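Local coordinates for protein MOR (Lactococcus phage TP901-1, PDB 6TRI) that is probably the phage's modulator of repression, a small all-helical protein of the helix-turn-helix clan that is seen here bound to another protein, at residues Y5-S8 against S9-G12; V43-D47 against D48-K52; Q62-K66 against Y67-A71. All blocks are in the same frame, centred on the assembly; numbering follows the deposited sequence.

How the contacts relate
The three contacts are local and follow chain order. Contact 1 joins the N-terminal loop to the start of helix 8-17. Contact 2 joins the loop after helix 32-39 to the start of helix 47-57. Contact 3 is the short helix 64-68 with its flanks. Between centres, contacts 1 and 2 lie about 14 Å apart, on opposite sides of the chain's centre; contact 3 lies about 9 Å from contact 1 and 13 Å from contact 2. A probable D6-N70 backbone bond ties the two chain ends together. Y7 and L10 meet W45, Y67 packs on L10, and I50 on F68 and F69, so the three share one aromatic-rich core. All also reach the other protein.

Contact 1: Y5-S8 against S9-G12; sequences YDYS and SLLG
A chi1 of 178° swings the L10 branch away from its own N, beside the carbonyl carbon, while Y7 turns its ring to the N side of its own backbone (chi1 -60°). The two side chains then run side by side and point the same way. L10 CD2 meets Y7 CD1 at 3.9 Å, with the methyl placed obliquely to the ring. L11 approaches Y7 differently. Its CG sits 3.1 Å from Y7 O, a tight fit beside the carbonyl.

Y7 is the N-cap residue of helix 8-17. Its O accepts the first full helical bond, from L11 N at 2.9 Å. The next bond runs from G12 N to S8 O at 3.2 Å.

D6 works just ahead of the cap. Its OD2 takes two bonds from S8. S8 OG donates to D6 OD2 at 2.7 Å, on the syn lone pair. S8 N donates to D6 OD2 at 3.1 Å, and this bond closes an Asx turn. Both bonds grip the same oxygen and help to hold the D6 carboxylate against the helix start.

Water meets the amides of the first turn. L10 N gives its proton to a water at 2.8 Å, and that water also lies close to D6 O. A second water near D6 O takes a weak bond from S9 N.

Y7 OH is hydrogen-bonded to a polar side chain of the other protein, and its ring meets W45. The L10 side chain also packs on L39 of helix 32-39.

The helix start is thus satisfied by a carboxylate and by water rather than by the N-cap side chain. The negative charge of D6 beside the N-terminal end of the helix is probably favourable, as the amides at the helix start would probably stabilise it.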
ATOM      1  N   TYR B   5       0.463   3.325  11.532  1.00 62.79           N
ATOM      2  CA  TYR B   5       1.720   3.069  10.841  1.00 63.17           C
ATOM      3  C   TYR B   5       2.855   3.915  11.411  1.00 67.77           C
ATOM      4  O   TYR B   5       2.700   5.114  11.642  1.00 66.57           O
ATOM      5  CB  TYR B   5       1.578   3.330   9.341  1.00 57.98           C
ATOM      6  CG  TYR B   5       0.481   2.527   8.684  1.00 59.31           C
ATOM      7  CD1 TYR B   5       0.688   1.205   8.309  1.00 64.03           C
ATOM      8  CD2 TYR B   5      -0.763   3.092   8.432  1.00 57.87           C
ATOM      9  CE1 TYR B   5      -0.316   0.466   7.708  1.00 67.15           C
ATOM     10  CE2 TYR B   5      -1.772   2.363   7.831  1.00 55.06           C
ATOM     11  CZ  TYR B   5      -1.545   1.053   7.469  1.00 60.17           C
ATOM     12  OH  TYR B   5      -2.550   0.328   6.870  1.00 66.26           O
ATOM     13  N   ASP B   6       3.994   3.272  11.634  1.00 71.27           N
ATOM     14  CA  ASP B   6       5.187   3.944  12.129  1.00 67.37           C
ATOM     15  C   ASP B   6       5.984   4.511  10.956  1.00 62.28           C
ATOM     16  O   ASP B   6       6.626   3.763  10.217  1.00 64.15           O
ATOM     17  CB  ASP B   6       6.040   2.969  12.946  1.00 76.19           C
ATOM     18  CG  ASP B   6       7.058   3.668  13.824  1.00 91.92           C
ATOM     19  OD1 ASP B   6       7.168   3.297  15.013  1.00100.45           O
ATOM     20  OD2 ASP B   6       7.755   4.578  13.329  1.00 95.25           O
ATOM     21  N   TYR B   7       5.940   5.830  10.784  1.00 46.20           N
ATOM     22  CA  TYR B   7       6.613   6.466   9.654  1.00 46.73           C
ATOM     23  C   TYR B   7       7.977   7.047  10.011  1.00 50.74           C
ATOM     24  O   TYR B   7       8.445   7.965   9.340  1.00 52.75           O
ATOM     25  CB  TYR B   7       5.744   7.582   9.067  1.00 51.22           C
ATOM     26  CG  TYR B   7       4.402   7.130   8.543  1.00 52.15           C
ATOM     27  CD1 TYR B   7       4.309   6.296   7.438  1.00 47.81           C
ATOM     28  CD2 TYR B   7       3.225   7.560   9.140  1.00 49.51           C
ATOM     29  CE1 TYR B   7       3.081   5.887   6.952  1.00 50.42           C
ATOM     30  CE2 TYR B   7       1.994   7.159   8.661  1.00 55.29           C
ATOM     31  CZ  TYR B   7       1.926   6.324   7.568  1.00 47.51           C
ATOM     32  OH  TYR B   7       0.701   5.924   7.095  1.00 45.33           O
ATOM     33  N   SER B   8       8.611   6.519  11.054  1.00 48.69           N
ATOM     34  CA  SER B   8       9.915   7.018  11.483  1.00 54.11           C
ATOM     35  C   SER B   8      10.924   7.019  10.342  1.00 56.84           C
ATOM     36  O   SER B   8      11.482   8.061  10.004  1.00 55.52           O
ATOM     37  CB  SER B   8      10.459   6.191  12.649  1.00 57.08           C
ATOM     38  OG  SER B   8       9.714   6.421  13.831  1.00 67.28           O
ATOM     39  N   SER B   9      11.143   5.848   9.748  1.00 57.09           N
ATOM     40  CA  SER B   9      12.091   5.705   8.645  1.00 52.10           C
ATOM     41  C   SER B   9      11.755   6.638   7.483  1.00 52.64           C
ATOM     42  O   SER B   9      12.645   7.251   6.891  1.00 52.40           O
ATOM     43  CB  SER B   9      12.128   4.257   8.154  1.00 51.49           C
ATOM     44  OG  SER B   9      12.586   3.384   9.170  1.00 56.42           O
ATOM     45  N   LEU B  10      10.467   6.740   7.164  1.00 39.80           N
ATOM     46  CA  LEU B  10      10.010   7.582   6.064  1.00 42.18           C
ATOM     47  C   LEU B  10      10.345   9.049   6.314  1.00 46.23           C
ATOM     48  O   LEU B  10      10.794   9.752   5.410  1.00 53.25           O
ATOM     49  CB  LEU B  10       8.504   7.412   5.850  1.00 39.84           C
ATOM     50  CG  LEU B  10       7.868   8.269   4.750  1.00 47.52           C
ATOM     51  CD1 LEU B  10       8.543   8.028   3.411  1.00 37.54           C
ATOM     52  CD2 LEU B  10       6.374   7.999   4.650  1.00 51.02           C
ATOM     53  N   LEU B  11      10.132   9.502   7.546  1.00 50.38           N
ATOM     54  CA  LEU B  11      10.414  10.886   7.910  1.00 48.71           C
ATOM     55  C   LEU B  11      11.901  11.188   7.800  1.00 51.47           C
ATOM     56  O   LEU B  11      12.295  12.327   7.557  1.00 63.77           O
ATOM     57  CB  LEU B  11       9.921  11.183   9.330  1.00 42.31           C
ATOM     58  CG  LEU B  11       8.406  11.099   9.535  1.00 41.81           C
ATOM     59  CD1 LEU B  11       8.044  11.281  11.001  1.00 57.82           C
ATOM     60  CD2 LEU B  11       7.690  12.118   8.671  1.00 41.69           C
ATOM     61  N   GLY B  12      12.725  10.161   7.977  1.00 53.17           N
ATOM     62  CA  GLY B  12      14.160  10.314   7.848  1.00 56.62           C
ATOM     63  C   GLY B  12      14.559  10.651   6.425  1.00 63.48           C
ATOM     64  O   GLY B  12      15.325  11.588   6.191  1.00 62.32           O
TER
HETATM   65  O   HOH W   1       9.517   2.945  10.330  1.00 62.79           O
HETATM   66  O   HOH W   2       8.801   4.638   7.977  1.00 63.93           O

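Contact 2: V43-D47 against D48-K52; sequences VTWKD and DEILK
E49 reaches back to K46, and this is the main polar link. Its OE1 accepts K46 N at 2.8 Å in a nearly straight bond (167°), and the donor stands above the carboxylate plane. K46 is the N-cap residue and E49 lies three places on, so this is one half of a capping box. The reciprocal bond is absent, because the N-cap side chain is a lysine. The backbone bonds of the first turn, from E49 N and I50 N to K46 O, are weak.

Charged groups form a second set. K46 NZ and D48 OD1 make a long salt bridge at 3.9 Å, the two side chains lying side by side. A bend at chi3 (64°) turns K46 CE and NZ to D48. E49 OE1 also has a salt bridge to K38, so OE1 has two partners, a backbone N-H and a lysine.

Aliphatic contacts complete the turn. The K46 chain crosses the glutamate, its CD 3.4 Å from E49 OE2. On the buried side, I50 CG1 touches W45 CB at 3.8 Å. E49 CB meets the edge of the W45 ring at CE3, also at 3.8 Å, and the E49 carboxylate stands almost perpendicular to that ring.

The turn opens helix 47-57 next to helix 32-39, whose K38 and L39 pack on W45. F68 of helix 64-68 meets the W45 ring edge-to-face, and E49 reaches M28 of helix 21-28.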
ATOM      1  N   VAL B  43      -5.010  10.303   7.684  1.00 60.35           N
ATOM      2  CA  VAL B  43      -5.535   9.927   6.377  1.00 54.06           C
ATOM      3  C   VAL B  43      -4.633   8.887   5.731  1.00 43.12           C
ATOM      4  O   VAL B  43      -3.416   9.058   5.671  1.00 57.84           O
ATOM      5  CB  VAL B  43      -5.665  11.145   5.441  1.00 56.07           C
ATOM      6  CG1 VAL B  43      -6.172  10.715   4.077  1.00 49.39           C
ATOM      7  CG2 VAL B  43      -6.590  12.185   6.050  1.00 54.18           C
ATOM      8  N   THR B  44      -5.239   7.805   5.252  1.00 49.44           N
ATOM      9  CA  THR B  44      -4.495   6.719   4.631  1.00 39.77           C
ATOM     10  C   THR B  44      -3.822   7.171   3.335  1.00 50.19           C
ATOM     11  O   THR B  44      -4.284   8.102   2.677  1.00 53.56           O
ATOM     12  CB  THR B  44      -5.412   5.517   4.343  1.00 46.59           C
ATOM     13  OG1 THR B  44      -4.646   4.457   3.759  1.00 58.57           O
ATOM     14  CG2 THR B  44      -6.535   5.910   3.395  1.00 51.79           C
ATOM     15  N   TRP B  45      -2.719   6.515   2.983  1.00 47.46           N
ATOM     16  CA  TRP B  45      -2.001   6.812   1.746  1.00 47.07           C
ATOM     17  C   TRP B  45      -2.692   6.196   0.532  1.00 49.81           C
ATOM     18  O   TRP B  45      -3.104   5.036   0.566  1.00 52.27           O
ATOM     19  CB  TRP B  45      -0.559   6.302   1.822  1.00 43.14           C
ATOM     20  CG  TRP B  45       0.342   7.119   2.694  1.00 47.97           C
ATOM     21  CD1 TRP B  45       0.414   7.090   4.056  1.00 47.79           C
ATOM     22  CD2 TRP B  45       1.313   8.077   2.260  1.00 44.03           C
ATOM     23  NE1 TRP B  45       1.363   7.978   4.499  1.00 47.29           N
ATOM     24  CE2 TRP B  45       1.930   8.596   3.417  1.00 45.53           C
ATOM     25  CE3 TRP B  45       1.718   8.549   1.008  1.00 46.18           C
ATOM     26  CZ2 TRP B  45       2.931   9.564   3.357  1.00 48.93           C
ATOM     27  CZ3 TRP B  45       2.711   9.509   0.951  1.00 59.49           C
ATOM     28  CH2 TRP B  45       3.306  10.007   2.117  1.00 59.55           C
ATOM     29  N   LYS B  46      -2.811   6.972  -0.539  1.00 45.48           N
ATOM     30  CA  LYS B  46      -3.355   6.455  -1.787  1.00 44.13           C
ATOM     31  C   LYS B  46      -2.313   5.594  -2.490  1.00 48.30           C
ATOM     32  O   LYS B  46      -1.119   5.680  -2.193  1.00 55.58           O
ATOM     33  CB  LYS B  46      -3.810   7.594  -2.701  1.00 56.50           C
ATOM     34  CG  LYS B  46      -4.932   8.442  -2.128  1.00 58.71           C
ATOM     35  CD  LYS B  46      -5.328   9.558  -3.083  1.00 56.60           C
ATOM     36  CE  LYS B  46      -5.907   9.011  -4.374  1.00 54.41           C
ATOM     37  NZ  LYS B  46      -6.318  10.108  -5.291  1.00 68.07           N
ATOM     38  N   ASP B  47      -2.777   4.762  -3.415  1.00 60.67           N
ATOM     39  CA  ASP B  47      -1.908   3.884  -4.187  1.00 69.52           C
ATOM     40  C   ASP B  47      -0.844   4.678  -4.942  1.00 63.69           C
ATOM     41  O   ASP B  47       0.348   4.387  -4.845  1.00 65.45           O
ATOM     42  CB  ASP B  47      -2.744   3.046  -5.162  1.00 90.48           C
ATOM     43  CG  ASP B  47      -1.904   2.089  -5.985  1.00103.14           C
ATOM     44  OD1 ASP B  47      -1.608   0.981  -5.493  1.00111.80           O
ATOM     45  OD2 ASP B  47      -1.550   2.441  -7.131  1.00105.22           O
ATOM     46  N   ASP B  48      -1.284   5.694  -5.676  1.00 57.75           N
ATOM     47  CA  ASP B  48      -0.393   6.497  -6.508  1.00 60.16           C
ATOM     48  C   ASP B  48       0.579   7.351  -5.693  1.00 56.41           C
ATOM     49  O   ASP B  48       1.678   7.658  -6.154  1.00 57.62           O
ATOM     50  CB  ASP B  48      -1.212   7.397  -7.438  1.00 84.05           C
ATOM     51  CG  ASP B  48      -2.144   8.326  -6.680  1.00 94.09           C
ATOM     52  OD1 ASP B  48      -3.331   7.975  -6.512  1.00 98.16           O
ATOM     53  OD2 ASP B  48      -1.685   9.407  -6.251  1.00 89.91           O
ATOM     54  N   GLU B  49       0.173   7.739  -4.490  1.00 55.81           N
ATOM     55  CA  GLU B  49       1.017   8.577  -3.642  1.00 50.41           C
ATOM     56  C   GLU B  49       2.239   7.813  -3.150  1.00 52.62           C
ATOM     57  O   GLU B  49       3.338   8.361  -3.091  1.00 59.65           O
ATOM     58  CB  GLU B  49       0.218   9.119  -2.456  1.00 48.09           C
ATOM     59  CG  GLU B  49      -0.869  10.105  -2.849  1.00 71.58           C
ATOM     60  CD  GLU B  49      -1.868  10.348  -1.736  1.00 86.78           C
ATOM     61  OE1 GLU B  49      -1.863   9.573  -0.754  1.00 85.89           O
ATOM     62  OE2 GLU B  49      -2.658  11.311  -1.843  1.00 93.47           O
ATOM     63  N   ILE B  50       2.047   6.545  -2.802  1.00 49.44           N
ATOM     64  CA  ILE B  50       3.155   5.718  -2.343  1.00 48.08           C
ATOM     65  C   ILE B  50       4.164   5.503  -3.469  1.00 48.20           C
ATOM     66  O   ILE B  50       5.370   5.614  -3.261  1.00 48.33           O
ATOM     67  CB  ILE B  50       2.664   4.356  -1.813  1.00 49.59           C
ATOM     68  CG1 ILE B  50       1.774   4.558  -0.582  1.00 52.00           C
ATOM     69  CG2 ILE B  50       3.843   3.455  -1.476  1.00 39.37           C
ATOM     70  CD1 ILE B  50       1.314   3.268   0.063  1.00 50.27           C
ATOM     71  N   LEU B  51       3.662   5.217  -4.666  1.00 45.65           N
ATOM     72  CA  LEU B  51       4.528   5.019  -5.822  1.00 40.89           C
ATOM     73  C   LEU B  51       5.325   6.279  -6.145  1.00 53.36           C
ATOM     74  O   LEU B  51       6.490   6.199  -6.528  1.00 60.87           O
ATOM     75  CB  LEU B  51       3.713   4.591  -7.044  1.00 39.71           C
ATOM     76  CG  LEU B  51       3.511   3.088  -7.258  1.00 52.29           C
ATOM     77  CD1 LEU B  51       2.724   2.463  -6.114  1.00 59.95           C
ATOM     78  CD2 LEU B  51       2.829   2.825  -8.590  1.00 51.00           C
ATOM     79  N   LYS B  52       4.698   7.441  -5.987  1.00 55.32           N
ATOM     80  CA  LYS B  52       5.373   8.699  -6.281  1.00 57.05           C
ATOM     81  C   LYS B  52       6.416   9.001  -5.211  1.00 50.86           C
ATOM     82  O   LYS B  52       7.491   9.518  -5.509  1.00 62.31           O
ATOM     83  CB  LYS B  52       4.368   9.847  -6.390  1.00 63.04           C
ATOM     84  CG  LYS B  52       4.858  11.007  -7.246  1.00 73.45           C
ATOM     85  CD  LYS B  52       3.774  12.055  -7.449  1.00 79.12           C
ATOM     86  CE  LYS B  52       4.249  13.181  -8.360  1.00 75.44           C
ATOM     87  NZ  LYS B  52       5.697  13.493  -8.182  1.00 65.59           N
TER

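Contact 3: Q62-K66 against Y67-A71; sequences QDIPK and YFFNA
I64 meets both phenylalanines through one methyl. Its CG2 lies 3.6 Å from F69 CE2, in the plane of that ring and at its edge. The same methyl, I64 CG2, is 4.0 Å from F68 CD2. CG2 is anti to the backbone N of I64 and extends alongside F69, the two side chains pointing the same way. On another side of the helix, Y67 CE2 packs on D63 CB at 3.6 Å.

Backbone hydrogen bonds converge on I64 O. F68 N donates to I64 O at 3.0 Å, and Y67 N to I64 O at 3.1 Å from well above the carbonyl plane. This pairing mixes four-residue and three-residue spacing. A weak bond from F69 N to P65 O ends the series.

A water makes weak bonds to K66 O and N70 ND2. F68 O is hydrogen-bonded to a polar side chain of the other protein.

This is a short, loosely bonded helical turn at the C-terminal end of a small all-helical domain, with an aromatic run of three. I64 packs on V54 and F68 on A53, both of helix 47-57. The surroundings are consistent with a helix-turn-helix clan domain closed by a last short helix.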
ATOM      1  N   GLN B  62      11.967  -2.752  -2.234  1.00 45.69           N
ATOM      2  CA  GLN B  62      11.899  -3.850  -1.276  1.00 53.68           C
ATOM      3  C   GLN B  62      11.797  -3.342   0.161  1.00 57.73           C
ATOM      4  O   GLN B  62      11.456  -4.098   1.070  1.00 57.08           O
ATOM      5  CB  GLN B  62      13.115  -4.760  -1.429  1.00 57.53           C
ATOM      6  CG  GLN B  62      13.353  -5.206  -2.859  1.00 68.69           C
ATOM      7  CD  GLN B  62      14.482  -6.204  -2.978  1.00 62.48           C
ATOM      8  OE1 GLN B  62      14.654  -7.071  -2.121  1.00 68.04           O
ATOM      9  NE2 GLN B  62      15.261  -6.087  -4.045  1.00 66.82           N
ATOM     10  N   ASP B  63      12.088  -2.060   0.357  1.00 58.33           N
ATOM     11  CA  ASP B  63      12.040  -1.452   1.683  1.00 53.33           C
ATOM     12  C   ASP B  63      10.678  -0.834   1.976  1.00 55.36           C
ATOM     13  O   ASP B  63      10.438  -0.337   3.077  1.00 59.94           O
ATOM     14  CB  ASP B  63      13.125  -0.384   1.824  1.00 55.94           C
ATOM     15  CG  ASP B  63      14.522  -0.969   1.873  1.00 82.16           C
ATOM     16  OD1 ASP B  63      14.678  -2.107   2.362  1.00 96.70           O
ATOM     17  OD2 ASP B  63      15.467  -0.284   1.427  1.00 88.15           O
ATOM     18  N   ILE B  64       9.793  -0.865   0.985  1.00 52.23           N
ATOM     19  CA  ILE B  64       8.468  -0.260   1.106  1.00 52.56           C
ATOM     20  C   ILE B  64       7.642  -0.770   2.303  1.00 52.24           C
ATOM     21  O   ILE B  64       6.987   0.033   2.972  1.00 48.42           O
ATOM     22  CB  ILE B  64       7.662  -0.452  -0.198  1.00 47.00           C
ATOM     23  CG1 ILE B  64       8.236   0.439  -1.298  1.00 47.50           C
ATOM     24  CG2 ILE B  64       6.194  -0.122   0.012  1.00 36.85           C
ATOM     25  CD1 ILE B  64       7.495   0.339  -2.602  1.00 51.39           C
ATOM     26  N   PRO B  65       7.671  -2.089   2.592  1.00 37.74           N
ATOM     27  CA  PRO B  65       6.947  -2.518   3.798  1.00 52.27           C
ATOM     28  C   PRO B  65       7.441  -1.859   5.091  1.00 55.12           C
ATOM     29  O   PRO B  65       6.668  -1.717   6.039  1.00 55.65           O
ATOM     30  CB  PRO B  65       7.204  -4.028   3.837  1.00 46.68           C
ATOM     31  CG  PRO B  65       7.400  -4.401   2.418  1.00 43.04           C
ATOM     32  CD  PRO B  65       8.140  -3.247   1.807  1.00 40.67           C
ATOM     33  N   LYS B  66       8.705  -1.455   5.121  1.00 50.01           N
ATOM     34  CA  LYS B  66       9.273  -0.855   6.319  1.00 54.55           C
ATOM     35  C   LYS B  66       9.004   0.645   6.382  1.00 47.21           C
ATOM     36  O   LYS B  66       9.106   1.260   7.445  1.00 55.59           O
ATOM     37  CB  LYS B  66      10.777  -1.119   6.387  1.00 70.31           C
ATOM     38  CG  LYS B  66      11.258  -1.541   7.764  1.00 87.99           C
ATOM     39  CD  LYS B  66      10.523  -2.789   8.237  1.00 94.17           C
ATOM     40  CE  LYS B  66      10.548  -2.913   9.752  1.00 90.82           C
ATOM     41  NZ  LYS B  66       9.366  -3.655  10.274  1.00 87.87           N
ATOM     42  N   TYR B  67       8.652   1.230   5.243  1.00 36.85           N
ATOM     43  CA  TYR B  67       8.424   2.669   5.174  1.00 42.88           C
ATOM     44  C   TYR B  67       6.952   3.049   5.336  1.00 43.41           C
ATOM     45  O   TYR B  67       6.637   4.059   5.962  1.00 50.11           O
ATOM     46  CB  TYR B  67       8.954   3.226   3.851  1.00 47.62           C
ATOM     47  CG  TYR B  67      10.442   3.487   3.847  1.00 46.93           C
ATOM     48  CD1 TYR B  67      10.984   4.522   4.593  1.00 43.76           C
ATOM     49  CD2 TYR B  67      11.305   2.706   3.089  1.00 61.81           C
ATOM     50  CE1 TYR B  67      12.343   4.769   4.596  1.00 54.65           C
ATOM     51  CE2 TYR B  67      12.669   2.947   3.083  1.00 63.07           C
ATOM     52  CZ  TYR B  67      13.181   3.982   3.840  1.00 57.63           C
ATOM     53  OH  TYR B  67      14.535   4.232   3.843  1.00 70.69           O
ATOM     54  N   PHE B  68       6.055   2.241   4.777  1.00 33.36           N
ATOM     55  CA  PHE B  68       4.641   2.600   4.736  1.00 37.80           C
ATOM     56  C   PHE B  68       3.734   1.596   5.442  1.00 37.96           C
ATOM     57  O   PHE B  68       2.564   1.882   5.689  1.00 43.05           O
ATOM     58  CB  PHE B  68       4.182   2.758   3.284  1.00 41.79           C
ATOM     59  CG  PHE B  68       4.942   3.800   2.515  1.00 44.95           C
ATOM     60  CD1 PHE B  68       4.514   5.116   2.495  1.00 50.94           C
ATOM     61  CD2 PHE B  68       6.082   3.462   1.804  1.00 48.51           C
ATOM     62  CE1 PHE B  68       5.212   6.079   1.788  1.00 53.13           C
ATOM     63  CE2 PHE B  68       6.784   4.419   1.096  1.00 50.23           C
ATOM     64  CZ  PHE B  68       6.349   5.728   1.088  1.00 51.06           C
ATOM     65  N   PHE B  69       4.265   0.423   5.770  1.00 41.51           N
ATOM     66  CA  PHE B  69       3.425  -0.634   6.324  1.00 41.99           C
ATOM     67  C   PHE B  69       3.971  -1.204   7.629  1.00 45.70           C
ATOM     68  O   PHE B  69       3.808  -2.388   7.915  1.00 48.57           O
ATOM     69  CB  PHE B  69       3.246  -1.745   5.290  1.00 49.07           C
ATOM     70  CG  PHE B  69       2.681  -1.261   3.985  1.00 49.02           C
ATOM     71  CD1 PHE B  69       1.312  -1.172   3.801  1.00 57.82           C
ATOM     72  CD2 PHE B  69       3.519  -0.878   2.952  1.00 42.46           C
ATOM     73  CE1 PHE B  69       0.787  -0.719   2.604  1.00 57.85           C
ATOM     74  CE2 PHE B  69       3.002  -0.422   1.754  1.00 50.24           C
ATOM     75  CZ  PHE B  69       1.634  -0.343   1.580  1.00 55.34           C
ATOM     76  N   ASN B  70       4.606  -0.346   8.419  1.00 50.23           N
ATOM     77  CA  ASN B  70       5.131  -0.746   9.717  1.00 64.77           C
ATOM     78  C   ASN B  70       4.156  -0.374  10.830  1.00 67.22           C
ATOM     79  O   ASN B  70       4.072   0.787  11.230  1.00 66.63           O
ATOM     80  CB  ASN B  70       6.499  -0.100   9.958  1.00 77.00           C
ATOM     81  CG  ASN B  70       7.156  -0.574  11.239  1.00 82.86           C
ATOM     82  OD1 ASN B  70       6.850  -1.652  11.747  1.00 98.84           O
ATOM     83  ND2 ASN B  70       8.068   0.235  11.769  1.00 71.49           N
ATOM     84  N   ALA B  71       3.416  -1.363  11.317  1.00 66.69           N
ATOM     85  CA  ALA B  71       2.441  -1.140  12.380  1.00 71.83           C
ATOM     86  C   ALA B  71       3.121  -0.768  13.697  1.00 81.40           C
ATOM     87  O   ALA B  71       4.184  -1.294  14.031  1.00 80.91           O
ATOM     88  CB  ALA B  71       1.571  -2.375  12.565  1.00 77.15           C
TER
HETATM   89  O   HOH W   1       9.517   2.945  10.330  1.00 62.79           O